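Long-range contacts in dimethyladenosine transferase, putative (Plasmodium falciparum, PDB 2H1R), which probably dimethylates adenines of ribosomal RNA, using S-adenosyl-L-methionine as methyl donor: residues L56-L61 and K82-E87; F140-A145 and D188-K193; D262-L267 and L287-K292. All blocks are in the same frame, centred on the assembly; numbering follows the deposited sequence.

Interaction 1 (L56-L61 and K82-E87); sequences LTVKLL and KRCLYE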
loop_
_atom_site.group_PDB
_atom_site.type_symbol
_atom_site.label_atom_id
_atom_site.label_comp_id
_atom_site.label_asym_id
_atom_site.label_seq_id
_atom_site.Cartn_x
_atom_site.Cartn_y
_atom_site.Cartn_z
ATOM N N LEU A 56 -5.213 3.890 23.093
ATOM C CA LEU A 56 -3.906 3.499 22.515
ATOM C C LEU A 56 -2.817 4.595 22.675
ATOM O O LEU A 56 -1.644 4.292 22.957
ATOM C CB LEU A 56 -4.049 3.120 21.037
ATOM C CG LEU A 56 -2.745 2.664 20.360
ATOM C CD1 LEU A 56 -2.223 1.369 20.954
ATOM C CD2 LEU A 56 -2.910 2.551 18.827
ATOM N N THR A 57 -3.212 5.848 22.524
ATOM C CA THR A 57 -2.287 6.988 22.708
ATOM C C THR A 57 -1.482 6.908 24.005
ATOM O O THR A 57 -0.243 7.043 23.996
ATOM C CB THR A 57 -3.029 8.329 22.680
ATOM O OG1 THR A 57 -3.892 8.363 21.548
ATOM C CG2 THR A 57 -2.030 9.508 22.546
ATOM N N VAL A 58 -2.173 6.675 25.115
ATOM C CA VAL A 58 -1.522 6.657 26.415
ATOM C C VAL A 58 -0.530 5.497 26.546
ATOM O O VAL A 58 0.390 5.542 27.373
ATOM C CB VAL A 58 -2.554 6.708 27.585
ATOM C CG1 VAL A 58 -3.416 7.991 27.484
ATOM C CG2 VAL A 58 -3.441 5.449 27.648
ATOM N N LYS A 59 -0.692 4.470 25.705
ATOM C CA LYS A 59 0.204 3.323 25.746
ATOM C C LYS A 59 1.412 3.543 24.858
ATOM O O LYS A 59 2.479 2.926 25.090
ATOM C CB LYS A 59 -0.513 2.028 25.316
ATOM C CG LYS A 59 -1.553 1.511 26.308
ATOM C CD LYS A 59 -2.372 0.376 25.696
ATOM C CE LYS A 59 -1.581 -0.926 25.548
ATOM N NZ LYS A 59 -1.327 -1.531 26.887
ATOM N N LEU A 60 1.234 4.372 23.827
ATOM C CA LEU A 60 2.316 4.745 22.881
ATOM C C LEU A 60 3.342 5.740 23.454
ATOM O O LEU A 60 4.534 5.613 23.234
ATOM C CB LEU A 60 1.723 5.355 21.595
ATOM C CG LEU A 60 0.878 4.429 20.685
ATOM C CD1 LEU A 60 0.157 5.297 19.677
ATOM C CD2 LEU A 60 1.745 3.398 19.993
ATOM N N LEU A 61 2.837 6.732 24.155
ATOM C CA LEU A 61 3.637 7.861 24.677
ATOM C C LEU A 61 4.888 7.523 25.558
ATOM O O LEU A 61 5.948 8.132 25.385
ATOM C CB LEU A 61 2.698 8.847 25.374
ATOM C CG LEU A 61 1.782 9.698 24.478
ATOM C CD1 LEU A 61 0.657 10.290 25.254
ATOM C CD2 LEU A 61 2.609 10.796 23.796
ATOM N N LYS A 82 -5.918 16.494 27.245
ATOM C CA LYS A 82 -6.076 16.600 28.711
ATOM C C LYS A 82 -5.706 15.322 29.428
ATOM O O LYS A 82 -5.031 15.351 30.474
ATOM C CB LYS A 82 -7.509 16.981 29.089
ATOM C CG LYS A 82 -7.798 18.449 28.839
ATOM C CD LYS A 82 -9.290 18.759 28.945
ATOM C CE LYS A 82 -9.556 20.173 28.447
ATOM N NZ LYS A 82 -11.018 20.372 28.181
ATOM N N ARG A 83 -6.156 14.202 28.877
ATOM C CA ARG A 83 -5.886 12.903 29.456
ATOM C C ARG A 83 -4.390 12.611 29.534
ATOM O O ARG A 83 -3.886 12.191 30.574
ATOM C CB ARG A 83 -6.562 11.810 28.634
ATOM C CG ARG A 83 -6.341 10.442 29.210
ATOM C CD ARG A 83 -6.887 9.373 28.321
ATOM N NE ARG A 83 -6.625 8.083 28.934
ATOM C CZ ARG A 83 -7.095 6.943 28.478
ATOM N NH1 ARG A 83 -7.861 6.927 27.397
ATOM N NH2 ARG A 83 -6.781 5.819 29.113
ATOM N N CYS A 84 -3.697 12.814 28.421
ATOM C CA CYS A 84 -2.266 12.504 28.350
ATOM C C CYS A 84 -1.448 13.408 29.303
ATOM O O CYS A 84 -0.584 12.919 30.027
ATOM C CB CYS A 84 -1.797 12.591 26.903
ATOM S SG CYS A 84 -2.583 11.268 25.850
ATOM N N LEU A 85 -1.751 14.703 29.303
ATOM C CA LEU A 85 -1.141 15.664 30.233
ATOM C C LEU A 85 -1.330 15.198 31.668
ATOM O O LEU A 85 -0.364 15.096 32.427
ATOM C CB LEU A 85 -1.738 17.062 30.042
ATOM C CG LEU A 85 -1.279 17.880 28.826
ATOM C CD1 LEU A 85 -2.167 19.088 28.580
ATOM C CD2 LEU A 85 0.186 18.326 29.003
ATOM N N TYR A 86 -2.575 14.862 32.013
ATOM C CA TYR A 86 -2.934 14.350 33.342
ATOM C C TYR A 86 -2.126 13.148 33.788
ATOM O O TYR A 86 -1.787 13.011 34.993
ATOM C CB TYR A 86 -4.425 13.985 33.400
ATOM C CG TYR A 86 -4.883 13.596 34.787
ATOM C CD1 TYR A 86 -5.173 14.575 35.735
ATOM C CD2 TYR A 86 -5.004 12.255 35.159
ATOM C CE1 TYR A 86 -5.582 14.229 37.029
ATOM C CE2 TYR A 86 -5.420 11.893 36.449
ATOM C CZ TYR A 86 -5.709 12.895 37.376
ATOM O OH TYR A 86 -6.132 12.572 38.657
ATOM N N GLU A 87 -1.851 12.242 32.853
ATOM C CA GLU A 87 -1.083 11.055 33.198
ATOM C C GLU A 87 0.428 11.308 33.169
ATOM O O GLU A 87 1.207 10.394 33.402
ATOM C CB GLU A 87 -1.474 9.862 32.313
ATOM C CG GLU A 87 -2.968 9.519 32.433
ATOM C CD GLU A 87 -3.412 8.378 31.531
ATOM O OE1 GLU A 87 -2.555 7.540 31.153
ATOM O OE2 GLU A 87 -4.640 8.308 31.228
#
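V58 and C84 bring the two backbones together, with their CA atoms 6.2 Å apart, where the short helix 57-60 meets the last turn of helix 74-86. Both belong to the Rossmann-like class I methyltransferase fold: the first helix follows strand 45-49 and the loop with G50, the second follows strand 66-70 and D71, and G50 and D71 are both predicted to bind S-adenosyl-L-methionine. V58 carries the contact by lying against the long side chain of R83, which it meets almost at right angles. Its CG1 sits over one face of the guanidinium, 3.5 Å from R83 NE, while CG2 touches the NH2 end. R83 reaches this place fully stretched, its CG anti to the backbone N (chi1 -179°). One turn on, E87 holds the group in place: R83 NE donates to E87 OE2 at 3.0 Å in a nearly straight salt bridge (168°), the acceptor lying in the guanidinium plane. On the far end R83 NH1 bonds to N55 OD1 and T53 O, so the polar rim is gripped by E87 at NE and by the loop before helix 57-60 at NH1, while V58 rests on the flat surface. The carboxylate also leans on the valine, with E87 OE1 3.7 Å from V58 CB. Deeper in, the contact turns apolar. L92 of strand 92-93 lies against T57, L61 and C84, and the threonine hydroxyl bonds to E48. C84 points its sulfur among three side chains: SG is 3.8 Å from both T57 CG2 and V58 CG1, and only 3.4 Å from L61 CD1.

Interaction 2 (F140-A145 and D188-K193); sequences FQKEFA and DSVIVK
An antiparallel strand pair of the central methyltransferase sheet, F140 with V190 and Q141 with S189, forms this contact just where strand 135-141 gives way to helix 142-148. F140 and V190 are a hydrogen-bonded pair. F140 N reaches V190 O at 2.9 Å with a nearly straight N-H (170°), and V190 N returns a bond of the same length to F140 O. Q141 and S189 follow as a non-hydrogen-bonded pair whose side chains diverge. Q141 occupies the N-cap position, and the next amide, K142 N, still reaches across to D188 O at 2.8 Å, donating from outside the carbonyl plane. The strand link therefore continues into the first turn of the helix.

Apolar side chains fill the angle between helix and strand. A145 CB abuts V190 CB at 3.6 Å, and V190 CG2 lies beside the start of the K142 chain. V192 approaches the F140 ring at its edge, with CG2 3.9 Å from CE2, while F144 CD2 lies over one face of that ring, toward its rim.

At the D188 end the contact becomes polar. One water accepts from K142 NZ and donates to D188 OD2, which also forms a salt bridge with R178. A second joins E143 OE1 to the amide of D188, and E143 OE2 takes a short 2.6 Å bond from Q141 NE2, bending its chain at chi2 (66°) to do so. Strand 189-196 continues between strands 135-141 and 168-176, antiparallel to both; this final strand inserted between the fifth and sixth is the hallmark of the class I S-adenosyl-L-methionine-dependent methyltransferase fold.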
loop_
_atom_site.group_PDB
_atom_site.type_symbol
_atom_site.label_atom_id
_atom_site.label_comp_id
_atom_site.label_asym_id
_atom_site.label_seq_id
_atom_site.Cartn_x
_atom_site.Cartn_y
_atom_site.Cartn_z
ATOM N N PHE A 140 -7.940 -2.672 9.426
ATOM C CA PHE A 140 -8.848 -2.503 8.286
ATOM C C PHE A 140 -10.066 -3.403 8.441
ATOM O O PHE A 140 -9.999 -4.470 9.041
ATOM C CB PHE A 140 -8.167 -2.902 6.955
ATOM C CG PHE A 140 -7.006 -2.026 6.535
ATOM C CD1 PHE A 140 -7.226 -0.797 5.916
ATOM C CD2 PHE A 140 -5.699 -2.482 6.667
ATOM C CE1 PHE A 140 -6.166 0.006 5.503
ATOM C CE2 PHE A 140 -4.611 -1.692 6.248
ATOM C CZ PHE A 140 -4.855 -0.429 5.661
ATOM N N GLN A 141 -11.175 -3.008 7.835
ATOM C CA GLN A 141 -12.303 -3.927 7.683
ATOM C C GLN A 141 -11.814 -5.246 7.053
ATOM O O GLN A 141 -10.925 -5.223 6.191
ATOM C CB GLN A 141 -13.388 -3.235 6.856
ATOM C CG GLN A 141 -14.798 -3.705 7.138
ATOM C CD GLN A 141 -15.853 -2.900 6.382
ATOM O OE1 GLN A 141 -16.053 -1.713 6.645
ATOM N NE2 GLN A 141 -16.561 -3.561 5.466
ATOM N N LYS A 142 -12.355 -6.391 7.503
ATOM C CA LYS A 142 -11.817 -7.719 7.182
ATOM C C LYS A 142 -11.597 -7.984 5.688
ATOM O O LYS A 142 -10.600 -8.598 5.293
ATOM C CB LYS A 142 -12.737 -8.817 7.732
ATOM C CG LYS A 142 -12.259 -10.257 7.478
ATOM C CD LYS A 142 -13.285 -11.312 7.958
ATOM C CE LYS A 142 -14.442 -11.509 6.952
ATOM N NZ LYS A 142 -15.498 -12.420 7.522
ATOM N N GLU A 143 -12.554 -7.529 4.890
ATOM C CA GLU A 143 -12.618 -7.834 3.455
ATOM C C GLU A 143 -11.407 -7.165 2.765
ATOM O O GLU A 143 -10.714 -7.798 1.937
ATOM C CB GLU A 143 -13.950 -7.324 2.868
ATOM C CG GLU A 143 -15.294 -7.737 3.613
ATOM C CD GLU A 143 -15.505 -7.166 5.046
ATOM O OE1 GLU A 143 -15.064 -7.799 6.012
ATOM O OE2 GLU A 143 -16.162 -6.115 5.225
ATOM N N PHE A 144 -11.123 -5.920 3.159
ATOM C CA PHE A 144 -9.984 -5.186 2.596
ATOM C C PHE A 144 -8.665 -5.821 3.004
ATOM O O PHE A 144 -7.798 -6.031 2.178
ATOM C CB PHE A 144 -10.018 -3.703 2.981
ATOM C CG PHE A 144 -8.944 -2.891 2.307
ATOM C CD1 PHE A 144 -9.154 -2.345 1.047
ATOM C CD2 PHE A 144 -7.716 -2.686 2.915
ATOM C CE1 PHE A 144 -8.155 -1.600 0.416
ATOM C CE2 PHE A 144 -6.719 -1.935 2.279
ATOM C CZ PHE A 144 -6.935 -1.406 1.031
ATOM N N ALA A 145 -8.510 -6.118 4.293
ATOM C CA ALA A 145 -7.328 -6.836 4.757
ATOM C C ALA A 145 -7.124 -8.183 4.069
ATOM O O ALA A 145 -5.990 -8.544 3.810
ATOM C CB ALA A 145 -7.352 -6.989 6.251
ATOM N N ASP A 188 -16.463 -7.030 10.781
ATOM C CA ASP A 188 -15.284 -7.411 11.548
ATOM C C ASP A 188 -14.024 -6.863 10.923
ATOM O O ASP A 188 -14.042 -6.475 9.756
ATOM C CB ASP A 188 -15.210 -8.915 11.637
ATOM C CG ASP A 188 -16.487 -9.504 12.218
ATOM O OD1 ASP A 188 -16.791 -9.239 13.405
ATOM O OD2 ASP A 188 -17.205 -10.207 11.467
ATOM N N SER A 189 -12.940 -6.830 11.702
ATOM C CA SER A 189 -11.698 -6.164 11.260
ATOM C C SER A 189 -10.486 -7.062 11.420
ATOM O O SER A 189 -10.569 -8.145 11.992
ATOM C CB SER A 189 -11.470 -4.846 12.011
ATOM O OG SER A 189 -12.453 -3.856 11.717
ATOM N N VAL A 190 -9.354 -6.599 10.896
ATOM C CA VAL A 190 -8.113 -7.342 10.919
ATOM C C VAL A 190 -7.007 -6.294 11.060
ATOM O O VAL A 190 -7.085 -5.237 10.447
ATOM C CB VAL A 190 -7.889 -8.136 9.600
ATOM C CG1 VAL A 190 -6.453 -8.736 9.528
ATOM C CG2 VAL A 190 -8.926 -9.258 9.459
ATOM N N ILE A 191 -6.013 -6.605 11.879
ATOM C CA ILE A 191 -4.825 -5.771 12.008
ATOM C C ILE A 191 -3.691 -6.422 11.261
ATOM O O ILE A 191 -3.410 -7.620 11.443
ATOM C CB ILE A 191 -4.439 -5.554 13.497
ATOM C CG1 ILE A 191 -5.631 -4.857 14.190
ATOM C CG2 ILE A 191 -3.105 -4.732 13.565
ATOM C CD1 ILE A 191 -5.614 -4.875 15.669
ATOM N N VAL A 192 -3.050 -5.626 10.417
ATOM C CA VAL A 192 -1.921 -6.086 9.598
ATOM C C VAL A 192 -0.705 -5.219 9.920
ATOM O O VAL A 192 -0.864 -4.081 10.430
ATOM C CB VAL A 192 -2.223 -6.032 8.066
ATOM C CG1 VAL A 192 -3.386 -6.951 7.701
ATOM C CG2 VAL A 192 -2.540 -4.649 7.609
ATOM N N LYS A 193 0.474 -5.771 9.669
ATOM C CA LYS A 193 1.746 -5.066 9.823
ATOM C C LYS A 193 2.447 -4.989 8.491
ATOM O O LYS A 193 2.468 -5.971 7.739
ATOM C CB LYS A 193 2.629 -5.815 10.829
ATOM C CG LYS A 193 4.002 -5.153 11.118
ATOM C CD LYS A 193 4.758 -5.954 12.213
ATOM C CE LYS A 193 5.438 -7.207 11.628
ATOM N NZ LYS A 193 6.141 -8.119 12.659
HETATM O O HOH W 1 -16.943 -10.465 8.937
HETATM O O HOH W 2 -17.081 -8.206 7.972
#

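Interaction 3 (D262-L267 and L287-K292); sequences DVLEHL and LEFNKK
V263 sets its isopropyl group against E288, F289 and K292 at once. The CG1 methyl, anti to the backbone N (chi1 172°), stands over the middle of the F289 ring, 4.0 Å from its centroid and just 8° off the normal, a CH-pi contact. The same methyl meets E288 CB at 3.7 Å. CG2 turns instead toward the lysine chain and presses tightly on it, 3.4 Å from K292 CD, the valine and the lysine running alongside in opposing senses. Farther along, L267 packs its two methyls on the aliphatic part of E288, CD1 coming within 3.9 Å of CG. The glutamate chain bends at chi2, which carries its carboxylate to the edge of the H266 ring; E288 OE2 and H266 CE1 are 3.9 Å apart there, without a hydrogen bond.

The stretched K292 chain runs across to D262. Its ammonium does not pair directly with the carboxylate, K292 NZ and D262 OD2 being 4.6 Å apart, but a water donates to OD2 at 2.7 Å and accepts from NZ. Y259, one turn before V263, fixes the lysine further by taking a bond from NZ on its carbonyl and offering its ring for a cation-pi contact.

F289 also meets the rings of F227 and F296, the latter edge-to-face, so the ring that receives V263 belongs to a wider aromatic cluster. Segments 262-266 and 287-291, of helices 256-266 and 279-291 in the C-terminal helical region, run at 136° to each other. No direct hydrogen bond links 262-267 to 287-292, and the Y259 bond is the direct polar tie to helix 256-266: van der Waals packing at V263 does the work, and the D262-K292 pair at its border is joined through water.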
loop_
_atom_site.group_PDB
_atom_site.type_symbol
_atom_site.label_atom_id
_atom_site.label_comp_id
_atom_site.label_asym_id
_atom_site.label_seq_id
_atom_site.Cartn_x
_atom_site.Cartn_y
_atom_site.Cartn_z
ATOM N N ASP A 262 7.368 -9.807 -28.460
ATOM C CA ASP A 262 8.680 -10.435 -28.257
ATOM C C ASP A 262 9.205 -10.325 -26.796
ATOM O O ASP A 262 10.003 -11.146 -26.338
ATOM C CB ASP A 262 9.714 -9.827 -29.221
ATOM C CG ASP A 262 9.694 -10.458 -30.619
ATOM O OD1 ASP A 262 8.984 -11.478 -30.858
ATOM O OD2 ASP A 262 10.410 -9.903 -31.500
ATOM N N VAL A 263 8.766 -9.309 -26.061
ATOM C CA VAL A 263 9.161 -9.173 -24.661
ATOM C C VAL A 263 8.597 -10.370 -23.867
ATOM O O VAL A 263 9.303 -11.002 -23.091
ATOM C CB VAL A 263 8.643 -7.843 -24.085
ATOM C CG1 VAL A 263 8.867 -7.755 -22.563
ATOM C CG2 VAL A 263 9.240 -6.609 -24.884
ATOM N N LEU A 264 7.317 -10.665 -24.092
ATOM C CA LEU A 264 6.624 -11.793 -23.435
ATOM C C LEU A 264 7.305 -13.115 -23.797
ATOM O O LEU A 264 7.582 -13.950 -22.939
ATOM C CB LEU A 264 5.134 -11.817 -23.846
ATOM C CG LEU A 264 4.251 -10.595 -23.557
ATOM C CD1 LEU A 264 2.811 -10.910 -23.926
ATOM C CD2 LEU A 264 4.298 -10.200 -22.130
ATOM N N GLU A 265 7.580 -13.271 -25.085
ATOM C CA GLU A 265 8.264 -14.422 -25.630
ATOM C C GLU A 265 9.626 -14.625 -24.981
ATOM O O GLU A 265 9.924 -15.725 -24.523
ATOM C CB GLU A 265 8.377 -14.260 -27.144
ATOM C CG GLU A 265 8.663 -15.542 -27.910
ATOM C CD GLU A 265 8.312 -15.416 -29.391
ATOM O OE1 GLU A 265 7.450 -14.565 -29.752
ATOM O OE2 GLU A 265 8.899 -16.170 -30.195
ATOM N N HIS A 266 10.417 -13.554 -24.890
ATOM C CA HIS A 266 11.735 -13.596 -24.266
ATOM C C HIS A 266 11.663 -14.065 -22.831
ATOM O O HIS A 266 12.507 -14.832 -22.393
ATOM C CB HIS A 266 12.418 -12.230 -24.312
ATOM C CG HIS A 266 13.727 -12.187 -23.574
ATOM N ND1 HIS A 266 13.903 -11.487 -22.398
ATOM C CD2 HIS A 266 14.921 -12.767 -23.847
ATOM C CE1 HIS A 266 15.148 -11.628 -21.980
ATOM N NE2 HIS A 266 15.787 -12.401 -22.845
ATOM N N LEU A 267 10.656 -13.599 -22.102
ATOM C CA LEU A 267 10.515 -13.902 -20.693
ATOM C C LEU A 267 9.698 -15.172 -20.459
ATOM O O LEU A 267 9.475 -15.547 -19.314
ATOM C CB LEU A 267 9.886 -12.719 -19.954
ATOM C CG LEU A 267 10.694 -11.405 -19.845
ATOM C CD1 LEU A 267 9.781 -10.261 -19.407
ATOM C CD2 LEU A 267 11.813 -11.573 -18.817
ATOM N N LEU A 287 10.946 -4.071 -16.546
ATOM C CA LEU A 287 12.376 -3.871 -16.905
ATOM C C LEU A 287 12.627 -4.147 -18.393
ATOM O O LEU A 287 13.258 -3.340 -19.081
ATOM C CB LEU A 287 13.292 -4.734 -16.019
ATOM C CG LEU A 287 14.814 -4.626 -16.235
ATOM C CD1 LEU A 287 15.336 -3.431 -15.473
ATOM C CD2 LEU A 287 15.546 -5.873 -15.701
ATOM N N GLU A 288 12.108 -5.274 -18.889
ATOM C CA GLU A 288 12.217 -5.606 -20.332
ATOM C C GLU A 288 11.443 -4.711 -21.308
ATOM O O GLU A 288 11.990 -4.343 -22.366
ATOM C CB GLU A 288 11.950 -7.101 -20.571
ATOM C CG GLU A 288 12.878 -7.968 -19.742
ATOM C CD GLU A 288 14.334 -7.999 -20.230
ATOM O OE1 GLU A 288 14.629 -7.487 -21.337
ATOM O OE2 GLU A 288 15.176 -8.569 -19.496
ATOM N N PHE A 289 10.200 -4.330 -20.978
ATOM C CA PHE A 289 9.525 -3.272 -21.747
ATOM C C PHE A 289 10.354 -1.987 -21.760
ATOM O O PHE A 289 10.648 -1.457 -22.837
ATOM C CB PHE A 289 8.109 -2.962 -21.257
ATOM C CG PHE A 289 7.080 -4.000 -21.668
ATOM C CD1 PHE A 289 6.341 -4.696 -20.706
ATOM C CD2 PHE A 289 6.829 -4.243 -23.013
ATOM C CE1 PHE A 289 5.376 -5.645 -21.097
ATOM C CE2 PHE A 289 5.870 -5.178 -23.400
ATOM C CZ PHE A 289 5.164 -5.903 -22.429
ATOM N N ASN A 290 10.771 -1.515 -20.581
ATOM C CA ASN A 290 11.496 -0.214 -20.546
ATOM C C ASN A 290 12.819 -0.260 -21.341
ATOM O O ASN A 290 13.191 0.740 -21.975
ATOM C CB ASN A 290 11.768 0.229 -19.116
ATOM C CG ASN A 290 10.534 0.743 -18.393
ATOM O OD1 ASN A 290 10.614 0.986 -17.197
ATOM N ND2 ASN A 290 9.424 0.995 -19.114
ATOM N N LYS A 291 13.516 -1.397 -21.289
ATOM C CA LYS A 291 14.768 -1.621 -22.045
ATOM C C LYS A 291 14.555 -1.412 -23.549
ATOM O O LYS A 291 15.448 -0.898 -24.272
ATOM C CB LYS A 291 15.323 -3.015 -21.728
ATOM C CG LYS A 291 16.751 -3.273 -22.007
ATOM C CD LYS A 291 17.273 -4.491 -21.183
ATOM N N LYS A 292 13.347 -1.715 -24.015
ATOM C CA LYS A 292 12.969 -1.477 -25.426
ATOM C C LYS A 292 12.447 -0.104 -25.717
ATOM O O LYS A 292 12.039 0.178 -26.847
ATOM C CB LYS A 292 11.922 -2.506 -25.857
ATOM C CG LYS A 292 12.549 -3.836 -26.167
ATOM C CD LYS A 292 11.527 -4.868 -26.650
ATOM C CE LYS A 292 12.214 -5.882 -27.596
ATOM N NZ LYS A 292 11.266 -6.831 -28.246
HETATM O O HOH W 3 12.068 -7.849 -30.933
#

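The three contacts follow one another along the chain and do not touch. Interactions 1 and 2 both belong to the methyltransferase domain, their centres about 26 Å apart, whereas interaction 3 lies in the C-terminal helical region, on the opposite side of the chain's centre and about 54 Å from interaction 1, centre to centre. Each is partly buried. Interaction 2, closest to the middle of the chain, is the one bound by direct backbone hydrogen bonds, as befits strands within a sheet. The other two join helix to helix: interaction 1 through a sulfur among aliphatic groups and a valine laid on a guanidinium whose salt bridge stays within its own segment, interaction 3 through an aromatic ring. Water bridges charges in interactions 2 and 3.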